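Indole-3-pyruvate decarboxylase (Azospirillum brasilense, PDB 2NXW) catalyses the thiamine diphosphate- and magnesium-dependent decarboxylation of indole-3-pyruvate to indole-3-acetaldehyde and carbon dioxide, a step of auxin biosynthesis. Local coordinates at residues A[272-277]-A[282-287]; A[78-83]-A[414-419]; A[108-113]-A[319-324]. All blocks are in the same frame, centred on the assembly; numbering follows the deposited sequence.

Interaction 1: residues A[272-277]-A[282-287]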
loop_
_atom_site.group_PDB
_atom_site.type_symbol
_atom_site.label_atom_id
_atom_site.label_comp_id
_atom_site.label_asym_id
_atom_site.label_seq_id
_atom_site.Cartn_x
_atom_site.Cartn_y
_atom_site.Cartn_z
ATOM N N GLY A 272 1.860 41.137 -8.184
ATOM C CA GLY A 272 1.493 40.286 -9.298
ATOM C C GLY A 272 1.118 38.907 -8.799
ATOM O O GLY A 272 1.029 38.673 -7.586
ATOM N N THR A 273 0.895 37.994 -9.737
ATOM C CA THR A 273 0.532 36.621 -9.425
ATOM C C THR A 273 1.659 35.671 -9.806
ATOM O O THR A 273 2.117 35.653 -10.948
ATOM C CB THR A 273 -0.740 36.212 -10.186
ATOM O OG1 THR A 273 -1.820 37.057 -9.780
ATOM C CG2 THR A 273 -1.101 34.759 -9.906
ATOM N N TYR A 274 2.112 34.886 -8.839
ATOM C CA TYR A 274 3.160 33.911 -9.095
ATOM C C TYR A 274 2.525 32.647 -9.689
ATOM O O TYR A 274 1.578 32.102 -9.125
ATOM C CB TYR A 274 3.872 33.546 -7.793
ATOM C CG TYR A 274 4.859 32.411 -7.942
ATOM C CD1 TYR A 274 6.186 32.649 -8.287
ATOM C CD2 TYR A 274 4.455 31.091 -7.753
ATOM C CE1 TYR A 274 7.089 31.596 -8.438
ATOM C CE2 TYR A 274 5.343 30.038 -7.903
ATOM C CZ TYR A 274 6.659 30.299 -8.244
ATOM O OH TYR A 274 7.539 29.249 -8.372
ATOM N N ILE A 275 3.039 32.184 -10.827
ATOM C CA ILE A 275 2.518 30.967 -11.445
ATOM C C ILE A 275 3.647 30.111 -11.988
ATOM O O ILE A 275 3.425 29.266 -12.856
ATOM C CB ILE A 275 1.542 31.254 -12.608
ATOM C CG1 ILE A 275 2.256 32.005 -13.735
ATOM C CG2 ILE A 275 0.347 32.044 -12.102
ATOM C CD1 ILE A 275 1.412 32.149 -15.015
ATOM N N GLY A 276 4.856 30.329 -11.479
ATOM C CA GLY A 276 5.990 29.555 -11.953
ATOM C C GLY A 276 6.690 30.194 -13.141
ATOM O O GLY A 276 6.530 31.385 -13.407
ATOM N N VAL A 277 7.451 29.390 -13.875
ATOM C CA VAL A 277 8.207 29.887 -15.019
ATOM C C VAL A 277 7.382 30.609 -16.084
ATOM O O VAL A 277 7.912 31.435 -16.823
ATOM C CB VAL A 277 9.014 28.741 -15.689
ATOM C CG1 VAL A 277 8.084 27.799 -16.428
ATOM C CG2 VAL A 277 10.059 29.324 -16.620
ATOM N N GLU A 282 10.234 38.898 -12.780
ATOM C CA GLU A 282 10.529 39.607 -11.538
ATOM C C GLU A 282 9.768 39.008 -10.357
ATOM O O GLU A 282 10.319 38.860 -9.262
ATOM C CB GLU A 282 10.183 41.094 -11.672
ATOM N N ILE A 283 8.499 38.672 -10.579
ATOM C CA ILE A 283 7.682 38.078 -9.524
ATOM C C ILE A 283 8.232 36.694 -9.178
ATOM O O ILE A 283 8.341 36.330 -8.005
ATOM C CB ILE A 283 6.203 37.945 -9.969
ATOM C CG1 ILE A 283 5.594 39.333 -10.179
ATOM C CG2 ILE A 283 5.402 37.180 -8.918
ATOM C CD1 ILE A 283 5.557 40.187 -8.918
ATOM N N THR A 284 8.580 35.919 -10.202
ATOM C CA THR A 284 9.118 34.581 -9.986
ATOM C C THR A 284 10.397 34.636 -9.152
ATOM O O THR A 284 10.565 33.866 -8.210
ATOM C CB THR A 284 9.408 33.889 -11.337
ATOM O OG1 THR A 284 8.179 33.744 -12.053
ATOM C CG2 THR A 284 10.043 32.519 -11.125
ATOM N N ARG A 285 11.285 35.561 -9.498
ATOM C CA ARG A 285 12.552 35.722 -8.788
ATOM C C ARG A 285 12.316 36.153 -7.337
ATOM O O ARG A 285 12.942 35.636 -6.408
ATOM C CB ARG A 285 13.414 36.762 -9.506
ATOM C CG ARG A 285 14.814 36.912 -8.946
ATOM N N LEU A 286 11.419 37.112 -7.150
ATOM C CA LEU A 286 11.109 37.601 -5.808
ATOM C C LEU A 286 10.666 36.457 -4.894
ATOM O O LEU A 286 11.125 36.335 -3.756
ATOM C CB LEU A 286 9.995 38.650 -5.873
ATOM C CG LEU A 286 9.528 39.206 -4.527
ATOM C CD1 LEU A 286 10.665 39.976 -3.875
ATOM C CD2 LEU A 286 8.325 40.111 -4.730
ATOM N N VAL A 287 9.766 35.624 -5.401
ATOM C CA VAL A 287 9.250 34.496 -4.635
ATOM C C VAL A 287 10.282 33.392 -4.398
ATOM O O VAL A 287 10.493 32.935 -3.269
ATOM C CB VAL A 287 8.015 33.877 -5.346
ATOM C CG1 VAL A 287 7.597 32.576 -4.668
ATOM C CG2 VAL A 287 6.854 34.866 -5.317
HETATM O O HOH W 1 5.401 33.624 -11.925
HETATM O O HOH W 2 9.094 33.572 -14.691
#
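The ring of Tyr274 rests against one side of the helix carrying residues 282-287. Val287 CG1 stands over one ring face, 4.1 Å from the ring centroid and 20° off the normal, a CH-pi contact, while Val287 CB lies 3.7 Å from Tyr274 CD1. On the opposite face the backbone N of Gly276 sits above the ring centre. The ring edge meets the helix backbone at Ile283 O and Thr284 CA. Tyr274 owes this position to its first torsion, with CG anti to the backbone N (chi1 173°), which carries the ring to Val287 and Thr284. One turn earlier Ile283 spreads its two branches over the incoming chain: CG2 packs at 4.0 Å on Tyr274 CA, and CD1 reaches Gly272 N at 3.9 Å.

The polar side is bridged by water. Thr284 OG1 is 2.8 Å from a water that accepts from Ile275 N and donates to Gly276 O, and a second water joins the same hydroxyl to Val277 O. Thr284 OG1 is also hydrogen-bonded to Asp280 O, and Tyr274 OH to Glu288 OE2. Val254 and Met228 add to the apolar packing of Tyr274 and Val287. An extended loop, hydrogen-bonded through its backbone to Thr255 of strand 253-255, thus packs against helix 281-288, whose Ile283, Leu286 and Val287 also touch that strand, in the central domain, which lies between the two cofactor-binding domains in sequence.

Interaction 2: residues A[78-83]-A[414-419]; sequences AARYSS and GLMAPG
The flat guanidinium of Arg80 has Ala417 O at its edge, near its plane, and the edge of the Tyr81 ring is met by Met416 CE, also near the plane; Ser82 OG lies in plane at that ring's edge. The contact joins the C-terminal end of helix 68-82, in the N-terminal TPP-binding domain, to 415-416, an outermost strand, within this chain, of the parallel sheet in the C-terminal TPP-binding domain.

Met416 and Arg80 supply the larger part of the buried surface. Met416 CG is anti to the backbone N (chi1 -170°), directing the thioether at the helix, and the bend at chi3 (-75°) turns the methyl onto the helix backbone. Met416 CE comes within 3.8 Å of Tyr81 N and 3.9 Å of Arg80 CB. The extended arginine chain crosses the methionine, with Arg80 CD 3.8 Å from Met416 CG.

Arg80 is held mainly by carboxylates: NE forms a salt bridge with Asp76 and NH2 another with Glu109, which probably fix the rotation of the guanidinium. Around Tyr81, Leu395 and residues of helix 427-437 add packing. The link from Arg80 NH1 to Ala417 O is weak, 3.4 Å long and bent to 133° at the hydrogen.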
loop_
_atom_site.group_PDB
_atom_site.type_symbol
_atom_site.label_atom_id
_atom_site.label_comp_id
_atom_site.label_asym_id
_atom_site.label_seq_id
_atom_site.Cartn_x
_atom_site.Cartn_y
_atom_site.Cartn_z
ATOM N N ALA A 78 -20.012 26.426 -8.305
ATOM C CA ALA A 78 -20.951 27.165 -7.461
ATOM C C ALA A 78 -20.316 27.447 -6.103
ATOM O O ALA A 78 -20.471 28.543 -5.537
ATOM C CB ALA A 78 -22.236 26.373 -7.292
ATOM N N ALA A 79 -19.585 26.468 -5.581
ATOM C CA ALA A 79 -18.920 26.632 -4.294
ATOM C C ALA A 79 -17.870 27.728 -4.406
ATOM O O ALA A 79 -17.776 28.611 -3.556
ATOM C CB ALA A 79 -18.264 25.318 -3.869
ATOM N N ARG A 80 -17.081 27.684 -5.473
ATOM C CA ARG A 80 -16.040 28.677 -5.668
ATOM C C ARG A 80 -16.616 30.065 -5.891
ATOM O O ARG A 80 -16.075 31.051 -5.393
ATOM C CB ARG A 80 -15.185 28.309 -6.883
ATOM C CG ARG A 80 -14.435 27.010 -6.736
ATOM C CD ARG A 80 -13.480 26.797 -7.909
ATOM N NE ARG A 80 -13.066 25.406 -8.003
ATOM C CZ ARG A 80 -11.946 24.994 -8.587
ATOM N NH1 ARG A 80 -11.107 25.875 -9.118
ATOM N NH2 ARG A 80 -11.685 23.699 -8.667
ATOM N N TYR A 81 -17.710 30.143 -6.642
ATOM C CA TYR A 81 -18.306 31.427 -6.961
ATOM C C TYR A 81 -18.716 32.227 -5.732
ATOM O O TYR A 81 -18.447 33.427 -5.651
ATOM C CB TYR A 81 -19.526 31.237 -7.869
ATOM C CG TYR A 81 -20.056 32.541 -8.439
ATOM C CD1 TYR A 81 -19.535 33.072 -9.622
ATOM C CD2 TYR A 81 -21.035 33.271 -7.764
ATOM C CE1 TYR A 81 -19.976 34.306 -10.121
ATOM C CE2 TYR A 81 -21.480 34.502 -8.252
ATOM C CZ TYR A 81 -20.945 35.014 -9.430
ATOM O OH TYR A 81 -21.354 36.238 -9.905
ATOM N N SER A 82 -19.349 31.553 -4.778
ATOM C CA SER A 82 -19.841 32.213 -3.568
ATOM C C SER A 82 -19.084 31.860 -2.288
ATOM O O SER A 82 -19.524 32.232 -1.193
ATOM C CB SER A 82 -21.326 31.879 -3.390
ATOM O OG SER A 82 -22.093 32.312 -4.504
ATOM N N SER A 83 -17.955 31.169 -2.418
ATOM C CA SER A 83 -17.140 30.734 -1.273
ATOM C C SER A 83 -18.030 30.053 -0.241
ATOM O O SER A 83 -18.010 30.376 0.947
ATOM C CB SER A 83 -16.389 31.919 -0.642
ATOM O OG SER A 83 -15.401 32.416 -1.541
ATOM N N GLY A 414 -12.874 37.858 -11.876
ATOM C CA GLY A 414 -12.616 36.567 -11.271
ATOM C C GLY A 414 -12.288 35.565 -12.370
ATOM O O GLY A 414 -12.775 35.693 -13.495
ATOM N N LEU A 415 -11.450 34.587 -12.044
ATOM C CA LEU A 415 -11.054 33.532 -12.979
ATOM C C LEU A 415 -11.167 32.213 -12.230
ATOM O O LEU A 415 -10.559 32.030 -11.172
ATOM C CB LEU A 415 -9.613 33.732 -13.453
ATOM C CG LEU A 415 -9.029 32.612 -14.328
ATOM C CD1 LEU A 415 -9.884 32.434 -15.595
ATOM C CD2 LEU A 415 -7.581 32.945 -14.690
ATOM N N MET A 416 -11.944 31.295 -12.787
ATOM C CA MET A 416 -12.171 29.992 -12.180
ATOM C C MET A 416 -11.630 28.952 -13.155
ATOM O O MET A 416 -12.092 28.876 -14.286
ATOM C CB MET A 416 -13.676 29.826 -11.991
ATOM C CG MET A 416 -14.121 28.674 -11.185
ATOM S SD MET A 416 -15.918 28.719 -11.280
ATOM C CE MET A 416 -16.294 30.075 -10.199
ATOM N N ALA A 417 -10.656 28.150 -12.736
ATOM C CA ALA A 417 -10.077 27.170 -13.658
ATOM C C ALA A 417 -9.312 26.117 -12.886
ATOM O O ALA A 417 -8.968 26.321 -11.720
ATOM C CB ALA A 417 -9.130 27.882 -14.625
ATOM N N PRO A 418 -9.036 24.970 -13.522
ATOM C CA PRO A 418 -8.290 23.898 -12.843
ATOM C C PRO A 418 -6.788 24.196 -12.940
ATOM O O PRO A 418 -6.006 23.408 -13.480
ATOM C CB PRO A 418 -8.715 22.649 -13.617
ATOM C CG PRO A 418 -8.888 23.169 -15.010
ATOM C CD PRO A 418 -9.569 24.509 -14.820
ATOM N N GLY A 419 -6.400 25.354 -12.408
ATOM C CA GLY A 419 -5.018 25.793 -12.466
ATOM C C GLY A 419 -3.979 24.902 -11.815
ATOM O O GLY A 419 -2.797 24.977 -12.174
#

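Interaction 3: residues A[108-113]-A[319-324]; sequences AEKSPV and HAFDRA
Lys110 reaches across to Phe321 and Asp322 from just beyond the end of helix 100-108. In sequence order, Ala108 closes the helix, Glu109 leaves helical angles, and Lys110, with positive phi (53°), is the C-prime residue of a Schellman motif. The lysine chain bends at chi2 (-87°) and chi3 (-78°), curling its methylenes against the CE1-CZ side of the Phe321 ring: Lys110 CD is 3.7 Å from Phe321 CZ, and Lys110 CE is 3.6 Å from Phe321 CE1. Lys110 NZ lies 4.5 Å from the centroid of the Phe321 ring in an off-centre cation-pi contact and forms a salt bridge to Asp322 OD1 at 2.9 Å. Gln175 O and Glu232 OE2 bind the same nitrogen, so three oxygens grip a buried charge. An alanine here would probably leave Glu232 OE2 and Asp322 OD1 without the ammonium they share, Asp322 keeping Arg177 through OD2, and Phe321 CE1 and CZ without the methylenes packed on them.

Ser111 and Pro112 then lead into strand 113-119, with Ser111 against helix 68-82 and Pro112 against helix 161-175. Across the contact, Phe321 and Asp322 begin the type I' turn joining antiparallel strands 317-321 and 324-327, so the N-terminal domain is tied to a hairpin of the central domain.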
loop_
_atom_site.group_PDB
_atom_site.type_symbol
_atom_site.label_atom_id
_atom_site.label_comp_id
_atom_site.label_asym_id
_atom_site.label_seq_id
_atom_site.Cartn_x
_atom_site.Cartn_y
_atom_site.Cartn_z
ATOM N N ALA A 108 -8.508 18.617 -4.777
ATOM C CA ALA A 108 -7.217 19.168 -5.126
ATOM C C ALA A 108 -7.157 20.689 -5.030
ATOM O O ALA A 108 -6.112 21.250 -4.694
ATOM C CB ALA A 108 -6.840 18.727 -6.547
ATOM N N GLU A 109 -8.269 21.354 -5.335
ATOM C CA GLU A 109 -8.283 22.808 -5.317
ATOM C C GLU A 109 -9.069 23.429 -4.169
ATOM O O GLU A 109 -9.527 24.571 -4.249
ATOM C CB GLU A 109 -8.716 23.326 -6.701
ATOM C CG GLU A 109 -7.688 22.845 -7.755
ATOM C CD GLU A 109 -7.938 23.285 -9.184
ATOM O OE1 GLU A 109 -9.081 23.625 -9.539
ATOM O OE2 GLU A 109 -6.962 23.263 -9.973
ATOM N N LYS A 110 -9.196 22.650 -3.099
ATOM C CA LYS A 110 -9.838 23.114 -1.865
ATOM C C LYS A 110 -11.235 23.709 -2.031
ATOM O O LYS A 110 -11.514 24.801 -1.538
ATOM C CB LYS A 110 -8.909 24.133 -1.183
ATOM C CG LYS A 110 -7.589 23.531 -0.662
ATOM C CD LYS A 110 -7.708 22.972 0.751
ATOM C CE LYS A 110 -7.673 24.091 1.774
ATOM N NZ LYS A 110 -7.624 23.585 3.191
ATOM N N SER A 111 -12.115 22.973 -2.702
ATOM C CA SER A 111 -13.493 23.428 -2.918
ATOM C C SER A 111 -14.406 22.410 -2.238
ATOM O O SER A 111 -14.380 21.218 -2.569
ATOM C CB SER A 111 -13.801 23.505 -4.416
ATOM O OG SER A 111 -15.111 24.005 -4.618
ATOM N N PRO A 112 -15.228 22.867 -1.280
ATOM C CA PRO A 112 -16.131 21.982 -0.541
ATOM C C PRO A 112 -17.404 21.540 -1.234
ATOM O O PRO A 112 -18.479 22.121 -1.030
ATOM C CB PRO A 112 -16.404 22.775 0.732
ATOM C CG PRO A 112 -16.507 24.160 0.219
ATOM C CD PRO A 112 -15.333 24.252 -0.780
ATOM N N VAL A 113 -17.275 20.507 -2.054
ATOM C CA VAL A 113 -18.421 19.948 -2.745
ATOM C C VAL A 113 -18.994 18.846 -1.872
ATOM O O VAL A 113 -18.279 17.924 -1.471
ATOM C CB VAL A 113 -18.035 19.338 -4.120
ATOM C CG1 VAL A 113 -19.220 18.576 -4.704
ATOM C CG2 VAL A 113 -17.596 20.451 -5.078
ATOM N N HIS A 319 4.574 27.992 6.078
ATOM C CA HIS A 319 3.413 27.450 5.380
ATOM C C HIS A 319 2.200 27.297 6.296
ATOM O O HIS A 319 2.158 26.397 7.134
ATOM C CB HIS A 319 3.818 26.107 4.763
ATOM C CG HIS A 319 2.752 25.440 3.947
ATOM N ND1 HIS A 319 1.881 26.129 3.131
ATOM C CD2 HIS A 319 2.483 24.126 3.757
ATOM C CE1 HIS A 319 1.125 25.268 2.472
ATOM N NE2 HIS A 319 1.471 24.047 2.832
ATOM N N ALA A 320 1.223 28.189 6.140
ATOM C CA ALA A 320 -0.000 28.135 6.936
ATOM C C ALA A 320 -1.049 27.523 6.017
ATOM O O ALA A 320 -1.427 28.132 5.014
ATOM C CB ALA A 320 -0.411 29.544 7.380
ATOM N N PHE A 321 -1.524 26.332 6.362
ATOM C CA PHE A 321 -2.472 25.617 5.506
ATOM C C PHE A 321 -3.069 24.431 6.253
ATOM O O PHE A 321 -2.430 23.881 7.141
ATOM C CB PHE A 321 -1.697 25.110 4.287
ATOM C CG PHE A 321 -2.543 24.468 3.228
ATOM C CD1 PHE A 321 -3.409 25.227 2.451
ATOM C CD2 PHE A 321 -2.426 23.107 2.973
ATOM C CE1 PHE A 321 -4.146 24.640 1.426
ATOM C CE2 PHE A 321 -3.156 22.503 1.948
ATOM C CZ PHE A 321 -4.017 23.272 1.174
ATOM N N ASP A 322 -4.284 24.032 5.883
ATOM C CA ASP A 322 -4.947 22.884 6.502
ATOM C C ASP A 322 -4.963 22.922 8.030
ATOM O O ASP A 322 -4.770 21.900 8.688
ATOM C CB ASP A 322 -4.298 21.567 6.034
ATOM C CG ASP A 322 -4.873 21.052 4.719
ATOM O OD1 ASP A 322 -5.919 21.566 4.273
ATOM O OD2 ASP A 322 -4.276 20.114 4.146
ATOM N N ARG A 323 -5.207 24.108 8.578
ATOM C CA ARG A 323 -5.276 24.329 10.024
ATOM C C ARG A 323 -3.987 24.021 10.778
ATOM O O ARG A 323 -4.025 23.598 11.933
ATOM C CB ARG A 323 -6.445 23.537 10.633
ATOM C CG ARG A 323 -7.815 23.980 10.120
ATOM C CD ARG A 323 -8.956 23.196 10.772
ATOM N NE ARG A 323 -9.121 23.510 12.191
ATOM C CZ ARG A 323 -9.772 24.564 12.675
ATOM N NH1 ARG A 323 -10.347 25.440 11.860
ATOM N NH2 ARG A 323 -9.848 24.742 13.991
ATOM N N ALA A 324 -2.851 24.241 10.126
ATOM C CA ALA A 324 -1.546 24.034 10.743
ATOM C C ALA A 324 -0.592 25.076 10.188
ATOM O O ALA A 324 -0.899 25.749 9.203
ATOM C CB ALA A 324 -1.019 22.623 10.446
#

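In the fold
Interactions 2 and 3 form one continuous junction, their centres 14 Å apart. Glu109 joins them: its OE1 is 2.7 Å from Arg80 NH2 in a salt bridge, and its OE2 accepts hydrogen bonds from the backbone N atoms of Tyr420 and Tyr421, just past residues 414-419. The N-terminal domain thus meets the C-terminal domain through interaction 2 and the central domain through interaction 3. Interaction 1, internal to the central domain, lies 22 Å from each of the others between centres; its nearest atoms are about 8 Å from interaction 2. None touches the cofactor or metal, although residues 414-419 fall within the 402-480 thiamine diphosphate-binding region and the Ala417 side chain is about 12 Å from a bound thiamine diphosphate.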